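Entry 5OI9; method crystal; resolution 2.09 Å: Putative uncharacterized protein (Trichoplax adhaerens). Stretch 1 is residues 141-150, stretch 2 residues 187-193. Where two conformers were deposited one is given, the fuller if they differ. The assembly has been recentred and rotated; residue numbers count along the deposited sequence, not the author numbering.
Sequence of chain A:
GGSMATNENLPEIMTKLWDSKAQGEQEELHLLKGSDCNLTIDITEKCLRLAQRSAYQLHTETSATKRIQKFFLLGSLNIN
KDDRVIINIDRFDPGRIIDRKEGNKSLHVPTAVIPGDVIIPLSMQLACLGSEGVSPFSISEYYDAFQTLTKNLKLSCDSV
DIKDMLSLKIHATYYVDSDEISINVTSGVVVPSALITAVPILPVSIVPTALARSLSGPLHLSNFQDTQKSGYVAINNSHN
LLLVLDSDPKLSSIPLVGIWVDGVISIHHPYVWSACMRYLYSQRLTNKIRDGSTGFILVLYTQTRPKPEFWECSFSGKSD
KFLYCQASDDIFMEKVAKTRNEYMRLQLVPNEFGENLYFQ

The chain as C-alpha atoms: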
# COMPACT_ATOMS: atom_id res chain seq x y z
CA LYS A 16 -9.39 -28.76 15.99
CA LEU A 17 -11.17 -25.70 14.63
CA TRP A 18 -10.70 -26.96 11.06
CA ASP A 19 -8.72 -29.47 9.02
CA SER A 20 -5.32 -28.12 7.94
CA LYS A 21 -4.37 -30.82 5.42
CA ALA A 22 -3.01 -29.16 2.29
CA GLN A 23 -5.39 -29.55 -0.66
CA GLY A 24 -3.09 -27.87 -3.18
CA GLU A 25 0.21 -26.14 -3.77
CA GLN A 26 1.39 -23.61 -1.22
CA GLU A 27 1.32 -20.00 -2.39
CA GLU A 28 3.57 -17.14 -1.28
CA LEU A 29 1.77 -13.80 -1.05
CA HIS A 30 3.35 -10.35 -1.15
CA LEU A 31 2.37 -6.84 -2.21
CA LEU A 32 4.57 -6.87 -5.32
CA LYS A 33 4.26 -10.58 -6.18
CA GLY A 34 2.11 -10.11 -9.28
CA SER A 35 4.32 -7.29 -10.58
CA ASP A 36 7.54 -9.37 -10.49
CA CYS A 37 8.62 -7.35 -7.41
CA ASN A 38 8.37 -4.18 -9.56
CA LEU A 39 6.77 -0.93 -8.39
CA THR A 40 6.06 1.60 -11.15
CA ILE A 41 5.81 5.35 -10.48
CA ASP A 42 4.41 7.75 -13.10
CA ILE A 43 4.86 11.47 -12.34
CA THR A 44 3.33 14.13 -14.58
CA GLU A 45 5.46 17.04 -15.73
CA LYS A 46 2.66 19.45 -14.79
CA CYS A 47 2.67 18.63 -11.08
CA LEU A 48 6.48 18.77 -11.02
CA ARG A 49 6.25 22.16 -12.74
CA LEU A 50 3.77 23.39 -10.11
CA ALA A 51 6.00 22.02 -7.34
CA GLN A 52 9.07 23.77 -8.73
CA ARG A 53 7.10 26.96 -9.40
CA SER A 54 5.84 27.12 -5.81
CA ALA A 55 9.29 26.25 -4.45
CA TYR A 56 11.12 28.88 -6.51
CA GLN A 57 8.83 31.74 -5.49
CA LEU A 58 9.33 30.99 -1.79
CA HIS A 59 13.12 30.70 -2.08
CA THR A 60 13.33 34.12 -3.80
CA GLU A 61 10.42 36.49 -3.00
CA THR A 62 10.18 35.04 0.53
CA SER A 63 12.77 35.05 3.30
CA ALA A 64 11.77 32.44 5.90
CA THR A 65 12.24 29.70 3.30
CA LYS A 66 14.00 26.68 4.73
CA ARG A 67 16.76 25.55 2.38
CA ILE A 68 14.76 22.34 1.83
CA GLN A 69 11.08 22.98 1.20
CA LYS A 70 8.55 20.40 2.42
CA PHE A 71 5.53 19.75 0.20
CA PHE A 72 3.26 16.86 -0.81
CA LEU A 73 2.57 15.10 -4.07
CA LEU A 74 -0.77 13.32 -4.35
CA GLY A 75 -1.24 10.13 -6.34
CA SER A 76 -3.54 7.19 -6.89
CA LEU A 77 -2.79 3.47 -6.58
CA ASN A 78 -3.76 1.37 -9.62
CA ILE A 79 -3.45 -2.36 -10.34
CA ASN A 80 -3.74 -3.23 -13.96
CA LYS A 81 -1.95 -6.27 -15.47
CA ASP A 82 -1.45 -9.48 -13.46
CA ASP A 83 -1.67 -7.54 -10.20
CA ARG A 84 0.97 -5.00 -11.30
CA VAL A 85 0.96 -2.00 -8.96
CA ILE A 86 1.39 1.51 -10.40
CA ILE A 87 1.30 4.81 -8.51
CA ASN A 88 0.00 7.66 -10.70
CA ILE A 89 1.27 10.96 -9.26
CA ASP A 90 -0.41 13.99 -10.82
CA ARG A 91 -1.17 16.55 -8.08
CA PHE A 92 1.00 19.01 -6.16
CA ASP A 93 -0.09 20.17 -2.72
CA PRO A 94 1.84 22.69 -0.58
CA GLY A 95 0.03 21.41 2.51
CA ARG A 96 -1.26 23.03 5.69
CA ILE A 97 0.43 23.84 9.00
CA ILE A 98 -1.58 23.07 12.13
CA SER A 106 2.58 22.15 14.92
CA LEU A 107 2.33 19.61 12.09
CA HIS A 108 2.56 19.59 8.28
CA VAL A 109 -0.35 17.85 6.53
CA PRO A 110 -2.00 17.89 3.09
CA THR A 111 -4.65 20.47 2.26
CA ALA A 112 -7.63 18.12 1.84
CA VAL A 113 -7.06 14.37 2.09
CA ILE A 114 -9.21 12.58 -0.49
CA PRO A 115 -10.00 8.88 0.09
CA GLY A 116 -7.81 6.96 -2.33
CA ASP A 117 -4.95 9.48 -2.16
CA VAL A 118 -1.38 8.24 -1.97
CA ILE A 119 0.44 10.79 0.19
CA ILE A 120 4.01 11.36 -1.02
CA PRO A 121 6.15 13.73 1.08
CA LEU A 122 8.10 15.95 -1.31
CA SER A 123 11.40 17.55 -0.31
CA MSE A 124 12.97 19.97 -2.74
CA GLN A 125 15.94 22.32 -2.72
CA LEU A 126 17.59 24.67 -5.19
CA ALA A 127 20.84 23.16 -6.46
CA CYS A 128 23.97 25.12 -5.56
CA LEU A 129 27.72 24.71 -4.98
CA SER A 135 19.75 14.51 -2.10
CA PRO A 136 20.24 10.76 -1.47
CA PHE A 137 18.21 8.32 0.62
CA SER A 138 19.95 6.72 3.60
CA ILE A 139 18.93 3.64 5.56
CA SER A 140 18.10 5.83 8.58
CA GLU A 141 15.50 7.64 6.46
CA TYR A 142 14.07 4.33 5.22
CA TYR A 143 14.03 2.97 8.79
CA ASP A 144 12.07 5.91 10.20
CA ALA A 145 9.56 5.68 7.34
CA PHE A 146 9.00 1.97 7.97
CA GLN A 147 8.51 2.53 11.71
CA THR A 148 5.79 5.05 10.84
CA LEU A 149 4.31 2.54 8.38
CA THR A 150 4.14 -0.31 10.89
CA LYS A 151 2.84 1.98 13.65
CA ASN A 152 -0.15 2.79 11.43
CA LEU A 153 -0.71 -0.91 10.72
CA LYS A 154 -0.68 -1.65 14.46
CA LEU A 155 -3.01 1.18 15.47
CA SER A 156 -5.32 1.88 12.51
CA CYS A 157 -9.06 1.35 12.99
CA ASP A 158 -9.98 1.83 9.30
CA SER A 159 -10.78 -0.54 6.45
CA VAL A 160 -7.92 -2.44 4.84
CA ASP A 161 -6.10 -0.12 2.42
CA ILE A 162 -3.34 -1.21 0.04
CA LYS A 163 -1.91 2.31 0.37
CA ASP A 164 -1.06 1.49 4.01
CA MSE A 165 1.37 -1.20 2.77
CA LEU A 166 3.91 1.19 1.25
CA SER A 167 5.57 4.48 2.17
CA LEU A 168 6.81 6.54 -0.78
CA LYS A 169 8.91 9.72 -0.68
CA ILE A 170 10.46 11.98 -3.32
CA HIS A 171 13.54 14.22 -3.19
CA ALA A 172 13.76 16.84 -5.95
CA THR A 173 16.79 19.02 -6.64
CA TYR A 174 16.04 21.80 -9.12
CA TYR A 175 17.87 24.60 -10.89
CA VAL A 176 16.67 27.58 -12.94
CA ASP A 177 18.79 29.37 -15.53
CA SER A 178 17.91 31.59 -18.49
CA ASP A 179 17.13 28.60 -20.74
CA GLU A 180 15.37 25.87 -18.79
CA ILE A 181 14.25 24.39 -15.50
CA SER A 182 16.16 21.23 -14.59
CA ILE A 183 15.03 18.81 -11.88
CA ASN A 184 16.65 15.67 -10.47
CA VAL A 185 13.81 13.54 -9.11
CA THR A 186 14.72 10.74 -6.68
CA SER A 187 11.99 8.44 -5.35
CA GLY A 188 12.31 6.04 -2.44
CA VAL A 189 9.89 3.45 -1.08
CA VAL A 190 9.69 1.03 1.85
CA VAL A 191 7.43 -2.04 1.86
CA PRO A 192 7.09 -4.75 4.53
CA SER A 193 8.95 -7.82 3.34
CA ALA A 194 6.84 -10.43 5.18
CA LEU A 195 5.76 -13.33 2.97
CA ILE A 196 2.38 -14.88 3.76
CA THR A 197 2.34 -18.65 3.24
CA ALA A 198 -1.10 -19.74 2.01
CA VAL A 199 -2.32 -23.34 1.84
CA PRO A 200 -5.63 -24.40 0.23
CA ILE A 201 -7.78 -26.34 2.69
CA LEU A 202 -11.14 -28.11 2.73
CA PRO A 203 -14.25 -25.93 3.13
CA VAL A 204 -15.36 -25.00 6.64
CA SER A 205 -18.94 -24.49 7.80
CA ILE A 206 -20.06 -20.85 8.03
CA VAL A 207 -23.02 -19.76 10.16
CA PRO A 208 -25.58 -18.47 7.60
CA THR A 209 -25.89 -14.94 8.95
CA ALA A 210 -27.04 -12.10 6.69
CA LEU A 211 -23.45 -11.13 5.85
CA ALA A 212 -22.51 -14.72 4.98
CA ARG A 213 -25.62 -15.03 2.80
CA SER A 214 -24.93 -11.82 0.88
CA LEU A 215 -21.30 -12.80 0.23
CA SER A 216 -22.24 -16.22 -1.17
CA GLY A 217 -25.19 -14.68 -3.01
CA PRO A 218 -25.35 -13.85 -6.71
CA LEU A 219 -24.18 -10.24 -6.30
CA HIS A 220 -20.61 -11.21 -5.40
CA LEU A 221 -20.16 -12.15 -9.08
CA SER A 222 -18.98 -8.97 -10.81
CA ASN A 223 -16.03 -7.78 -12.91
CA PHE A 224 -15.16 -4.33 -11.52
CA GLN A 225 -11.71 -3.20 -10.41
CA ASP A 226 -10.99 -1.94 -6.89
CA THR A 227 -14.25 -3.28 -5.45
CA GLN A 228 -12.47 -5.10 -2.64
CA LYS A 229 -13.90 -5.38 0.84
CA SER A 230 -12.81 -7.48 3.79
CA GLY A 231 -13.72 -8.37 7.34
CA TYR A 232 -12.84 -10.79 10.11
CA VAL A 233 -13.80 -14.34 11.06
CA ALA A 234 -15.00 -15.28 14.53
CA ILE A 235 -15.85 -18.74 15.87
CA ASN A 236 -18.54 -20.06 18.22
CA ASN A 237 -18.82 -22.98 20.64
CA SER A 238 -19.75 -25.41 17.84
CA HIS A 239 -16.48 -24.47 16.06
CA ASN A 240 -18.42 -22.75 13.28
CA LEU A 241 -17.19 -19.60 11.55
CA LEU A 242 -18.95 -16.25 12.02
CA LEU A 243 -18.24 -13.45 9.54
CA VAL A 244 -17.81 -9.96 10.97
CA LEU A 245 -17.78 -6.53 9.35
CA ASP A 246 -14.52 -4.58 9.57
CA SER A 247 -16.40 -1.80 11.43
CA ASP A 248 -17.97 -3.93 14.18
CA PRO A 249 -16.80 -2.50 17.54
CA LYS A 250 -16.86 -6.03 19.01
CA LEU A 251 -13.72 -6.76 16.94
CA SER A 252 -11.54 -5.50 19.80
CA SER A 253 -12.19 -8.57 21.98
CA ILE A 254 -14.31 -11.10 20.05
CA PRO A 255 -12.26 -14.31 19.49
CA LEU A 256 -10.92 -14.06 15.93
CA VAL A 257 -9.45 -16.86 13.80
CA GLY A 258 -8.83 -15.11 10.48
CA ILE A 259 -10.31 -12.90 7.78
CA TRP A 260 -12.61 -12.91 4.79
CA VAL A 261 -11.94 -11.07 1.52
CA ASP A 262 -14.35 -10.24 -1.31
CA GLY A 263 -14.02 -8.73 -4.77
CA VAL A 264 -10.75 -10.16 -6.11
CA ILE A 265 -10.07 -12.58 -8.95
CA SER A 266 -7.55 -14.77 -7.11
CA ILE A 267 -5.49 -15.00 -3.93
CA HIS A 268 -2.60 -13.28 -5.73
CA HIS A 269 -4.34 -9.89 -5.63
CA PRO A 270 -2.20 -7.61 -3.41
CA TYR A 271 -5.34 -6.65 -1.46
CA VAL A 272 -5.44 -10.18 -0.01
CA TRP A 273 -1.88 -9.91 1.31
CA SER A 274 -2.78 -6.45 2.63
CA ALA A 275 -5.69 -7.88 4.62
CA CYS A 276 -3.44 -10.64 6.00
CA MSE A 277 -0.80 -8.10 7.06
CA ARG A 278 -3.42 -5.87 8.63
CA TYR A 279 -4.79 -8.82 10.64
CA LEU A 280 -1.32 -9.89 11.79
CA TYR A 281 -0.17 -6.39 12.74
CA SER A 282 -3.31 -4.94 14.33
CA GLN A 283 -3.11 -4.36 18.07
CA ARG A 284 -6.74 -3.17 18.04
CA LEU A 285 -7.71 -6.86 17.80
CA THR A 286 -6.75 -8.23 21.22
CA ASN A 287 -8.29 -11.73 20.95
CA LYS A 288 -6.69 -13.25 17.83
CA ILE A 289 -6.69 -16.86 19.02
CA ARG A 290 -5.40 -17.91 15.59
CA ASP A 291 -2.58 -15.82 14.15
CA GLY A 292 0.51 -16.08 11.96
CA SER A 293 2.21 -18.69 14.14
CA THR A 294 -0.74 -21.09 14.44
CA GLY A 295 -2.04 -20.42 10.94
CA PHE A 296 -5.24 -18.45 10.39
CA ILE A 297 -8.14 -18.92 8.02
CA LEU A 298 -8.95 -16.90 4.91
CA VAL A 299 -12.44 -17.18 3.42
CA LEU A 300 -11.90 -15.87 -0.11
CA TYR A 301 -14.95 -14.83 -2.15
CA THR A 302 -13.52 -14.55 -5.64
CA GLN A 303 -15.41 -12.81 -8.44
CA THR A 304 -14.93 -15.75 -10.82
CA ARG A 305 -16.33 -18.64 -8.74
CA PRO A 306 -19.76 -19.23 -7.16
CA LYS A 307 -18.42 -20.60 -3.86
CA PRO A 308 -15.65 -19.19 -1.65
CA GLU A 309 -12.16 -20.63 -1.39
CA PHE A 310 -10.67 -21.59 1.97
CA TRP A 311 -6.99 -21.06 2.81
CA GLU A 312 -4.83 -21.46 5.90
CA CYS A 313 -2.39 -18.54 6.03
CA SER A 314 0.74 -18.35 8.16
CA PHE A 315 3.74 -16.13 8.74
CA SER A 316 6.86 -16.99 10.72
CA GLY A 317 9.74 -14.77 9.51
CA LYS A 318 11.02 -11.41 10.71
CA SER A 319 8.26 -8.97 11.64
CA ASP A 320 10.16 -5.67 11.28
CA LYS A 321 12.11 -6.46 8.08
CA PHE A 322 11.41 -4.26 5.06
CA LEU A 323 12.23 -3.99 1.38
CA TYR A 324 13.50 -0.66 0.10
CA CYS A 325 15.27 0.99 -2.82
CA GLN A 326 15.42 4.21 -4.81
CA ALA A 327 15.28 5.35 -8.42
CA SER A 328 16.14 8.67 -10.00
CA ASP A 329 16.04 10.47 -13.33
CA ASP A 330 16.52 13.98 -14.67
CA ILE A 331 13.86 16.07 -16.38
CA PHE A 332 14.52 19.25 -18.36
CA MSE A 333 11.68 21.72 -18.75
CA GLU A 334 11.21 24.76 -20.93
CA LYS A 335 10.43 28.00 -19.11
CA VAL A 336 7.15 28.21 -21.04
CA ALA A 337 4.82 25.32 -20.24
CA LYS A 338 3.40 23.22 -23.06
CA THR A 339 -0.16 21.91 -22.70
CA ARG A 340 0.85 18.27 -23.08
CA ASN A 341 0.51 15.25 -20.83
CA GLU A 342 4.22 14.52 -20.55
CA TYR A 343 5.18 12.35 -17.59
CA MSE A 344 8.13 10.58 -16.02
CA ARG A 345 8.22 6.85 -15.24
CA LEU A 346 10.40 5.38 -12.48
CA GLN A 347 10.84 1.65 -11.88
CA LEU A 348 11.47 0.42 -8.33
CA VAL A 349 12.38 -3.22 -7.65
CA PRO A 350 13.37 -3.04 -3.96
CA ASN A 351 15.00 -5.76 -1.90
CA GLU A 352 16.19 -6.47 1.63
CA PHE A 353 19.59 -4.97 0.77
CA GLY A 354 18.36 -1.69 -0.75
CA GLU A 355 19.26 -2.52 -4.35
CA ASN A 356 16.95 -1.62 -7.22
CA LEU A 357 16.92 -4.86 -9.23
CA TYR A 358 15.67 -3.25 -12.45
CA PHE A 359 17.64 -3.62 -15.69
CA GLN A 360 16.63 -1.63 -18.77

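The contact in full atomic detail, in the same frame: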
# COMPACT_ATOMS: atom_id res chain seq x y z
N GLU A 141 16.74 7.07 6.97
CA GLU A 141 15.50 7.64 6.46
C GLU A 141 14.49 6.54 6.12
O GLU A 141 13.30 6.67 6.42
CB GLU A 141 15.79 8.52 5.25
CG GLU A 141 14.62 9.38 4.80
CD GLU A 141 15.01 10.34 3.69
OE1 GLU A 141 16.23 10.48 3.41
OE2 GLU A 141 14.11 10.96 3.09
N TYR A 142 14.95 5.46 5.49
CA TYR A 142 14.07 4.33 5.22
C TYR A 142 13.55 3.72 6.52
O TYR A 142 12.37 3.34 6.61
CB TYR A 142 14.80 3.26 4.40
CG TYR A 142 15.13 3.65 2.97
CD1 TYR A 142 14.13 3.86 2.03
CD2 TYR A 142 16.45 3.75 2.56
CE1 TYR A 142 14.43 4.18 0.73
CE2 TYR A 142 16.76 4.08 1.25
CZ TYR A 142 15.75 4.29 0.34
OH TYR A 142 16.06 4.62 -0.96
N TYR A 143 14.42 3.60 7.53
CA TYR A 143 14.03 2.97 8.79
C TYR A 143 12.93 3.77 9.48
O TYR A 143 11.95 3.19 9.96
CB TYR A 143 15.26 2.84 9.70
CG TYR A 143 14.94 2.42 11.11
CD1 TYR A 143 14.77 1.08 11.44
CD2 TYR A 143 14.81 3.36 12.13
CE1 TYR A 143 14.48 0.69 12.73
CE2 TYR A 143 14.51 2.98 13.42
CZ TYR A 143 14.35 1.64 13.72
OH TYR A 143 14.06 1.25 15.01
N ASP A 144 13.08 5.09 9.55
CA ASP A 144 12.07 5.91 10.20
C ASP A 144 10.74 5.85 9.45
O ASP A 144 9.68 5.84 10.07
CB ASP A 144 12.56 7.35 10.32
CG ASP A 144 13.68 7.49 11.34
OD1 ASP A 144 13.65 6.78 12.36
OD2 ASP A 144 14.59 8.32 11.11
N ALA A 145 10.79 5.79 8.11
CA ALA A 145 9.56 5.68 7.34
C ALA A 145 8.86 4.36 7.61
O ALA A 145 7.62 4.32 7.72
CB ALA A 145 9.86 5.84 5.85
N PHE A 146 9.62 3.27 7.74
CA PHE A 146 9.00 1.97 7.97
C PHE A 146 8.44 1.86 9.38
O PHE A 146 7.41 1.19 9.58
CB PHE A 146 10.01 0.85 7.71
CG PHE A 146 9.41 -0.52 7.78
CD1 PHE A 146 8.51 -0.94 6.81
CD2 PHE A 146 9.74 -1.39 8.81
CE1 PHE A 146 7.95 -2.21 6.87
CE2 PHE A 146 9.18 -2.66 8.87
CZ PHE A 146 8.29 -3.07 7.90
N GLN A 147 9.09 2.48 10.37
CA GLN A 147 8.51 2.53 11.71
C GLN A 147 7.16 3.23 11.69
O GLN A 147 6.19 2.76 12.30
CB GLN A 147 9.47 3.23 12.67
CG GLN A 147 10.77 2.47 12.90
CD GLN A 147 10.54 1.13 13.56
OE1 GLN A 147 9.65 0.97 14.39
NE2 GLN A 147 11.34 0.14 13.18
N THR A 148 7.07 4.37 10.99
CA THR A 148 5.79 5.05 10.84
C THR A 148 4.78 4.16 10.12
O THR A 148 3.60 4.13 10.50
CB THR A 148 5.98 6.37 10.09
OG1 THR A 148 6.77 7.26 10.88
CG2 THR A 148 4.64 7.02 9.79
N LEU A 149 5.22 3.42 9.11
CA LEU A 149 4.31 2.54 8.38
C LEU A 149 3.75 1.45 9.29
O LEU A 149 2.54 1.21 9.30
CB LEU A 149 5.02 1.93 7.17
CG LEU A 149 4.22 1.13 6.13
CD1 LEU A 149 4.93 1.14 4.79
CD2 LEU A 149 3.97 -0.31 6.58
N THR A 150 4.61 0.78 10.05
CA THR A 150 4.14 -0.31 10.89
C THR A 150 3.34 0.20 12.09
O THR A 150 2.46 -0.52 12.59
CB THR A 150 5.30 -1.17 11.38
OG1 THR A 150 6.25 -0.36 12.08
CG2 THR A 150 5.99 -1.85 10.22
N SER A 187 13.14 9.02 -6.04
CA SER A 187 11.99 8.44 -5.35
C SER A 187 12.43 7.23 -4.55
O SER A 187 13.14 6.36 -5.06
CB SER A 187 10.90 8.04 -6.35
OG SER A 187 11.33 6.95 -7.16
N GLY A 188 12.00 7.16 -3.29
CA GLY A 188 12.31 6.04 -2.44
C GLY A 188 11.04 5.48 -1.82
O GLY A 188 10.09 6.20 -1.54
N VAL A 189 11.05 4.16 -1.61
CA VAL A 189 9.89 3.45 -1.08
C VAL A 189 10.36 2.42 -0.06
O VAL A 189 11.48 1.90 -0.13
CB VAL A 189 9.08 2.77 -2.21
CG1 VAL A 189 9.85 1.58 -2.79
CG2 VAL A 189 7.71 2.34 -1.71
N VAL A 190 9.50 2.14 0.92
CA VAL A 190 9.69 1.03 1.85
C VAL A 190 8.41 0.21 1.87
O VAL A 190 7.30 0.76 1.89
CB VAL A 190 10.06 1.51 3.27
CG1 VAL A 190 11.44 2.13 3.28
CG2 VAL A 190 9.03 2.49 3.80
N VAL A 191 8.56 -1.11 1.83
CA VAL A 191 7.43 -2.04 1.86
C VAL A 191 7.76 -3.15 2.85
O VAL A 191 8.91 -3.61 2.89
CB VAL A 191 7.14 -2.61 0.46
CG1 VAL A 191 6.06 -3.69 0.53
CG2 VAL A 191 6.71 -1.50 -0.49
N PRO A 192 6.82 -3.60 3.68
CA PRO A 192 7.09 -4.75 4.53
C PRO A 192 7.45 -5.96 3.68
O PRO A 192 6.84 -6.21 2.63
CB PRO A 192 5.78 -4.97 5.29
CG PRO A 192 5.11 -3.64 5.26
CD PRO A 192 5.50 -3.01 3.96
N SER A 193 8.47 -6.69 4.11
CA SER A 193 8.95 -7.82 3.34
C SER A 193 8.22 -9.12 3.64
O SER A 193 8.35 -10.07 2.87
CB SER A 193 10.45 -8.02 3.58
OG SER A 193 10.71 -8.32 4.93

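A helical segment, residues 141-150, packs across a strand segment, residues 187-192, of the same chain. The two axes come within 8.5 Å and their N-to-C directions differ by 46°. No hydrogen bond joins the two stretches. The contact is one of shape, built from apolar side chains, and buries 373 Å² over both sides.

The main bump is Val190. Its CA-to-CB bond points toward the helix, and it has more area covered than any other residue here. Its CA lies 6.2 Å from the CA of Phe146, the point of register between the two backbones. The hollow that receives it is made by four helix residues: Tyr142, Ala145, Phe146 and Leu149. These positions follow the turn of the helix, so they lie along one side of it.

The two methyls of Val190 reach different parts of this hollow. CG1 of Val190 meets the Tyr142 ring, 3.4 Å from CD1 of Tyr142. It lies at the edge of the ring, near the ring plane. CG2 of Val190 sits over the helix itself. It is 4.0 Å from CB of Ala145 and 4.1 Å from the backbone N of Phe146. The small Ala145 side chain, which also points toward the strand, forms part of the floor of the hollow. The methyl can therefore come close to the helix backbone. That N is not left without a partner, since Phe146 N donates to Tyr142 O at 3.0 Å within the helix. Leu149 closes the hollow further along the helix. Its CD1 is 3.8 Å from the O of Val190 and 4.4 Å from CG2 of Val190.

Around Gly188, the bump belongs to the helix. Tyr142 leaves its backbone sideways, but its ring ends nearer the strand. CE1 of Tyr142 is 4.2 Å from CA of Gly188, which lies at the ring edge, and 3.8 Å from O of Val189. Gly188 has no side chain, and this leaves space for the ring. A CB built there in ideal geometry would point toward the helix and lie 3.3 Å from CE1 of Tyr142, a tight fit.

At Pro192 the strand provides a second bump. Its ring rests against both Phe146 and Leu149, over the notch where their side chains meet. CG of Pro192 is 3.6 Å from CE1 of Phe146 and 3.8 Å from CD2 of Leu149. Phe146 also leaves its backbone sideways, with its ring end nearer the strand. CE1 of Phe146 is 3.6 Å from CA of Pro192 and 4.1 Å from the backbone C of Val191. Leu149 thus serves both bumps: its CD1 lies near Val190 and also 4.3 Å from CD of Pro192, and its CD2 lies near Pro192.

The strand alternates in the usual way. Val189 and Val191 point away from the helix, and their side chains stay more than 6 Å from it. Their contacts with the helix run through backbone atoms. Tyr143 likewise points away from the strand.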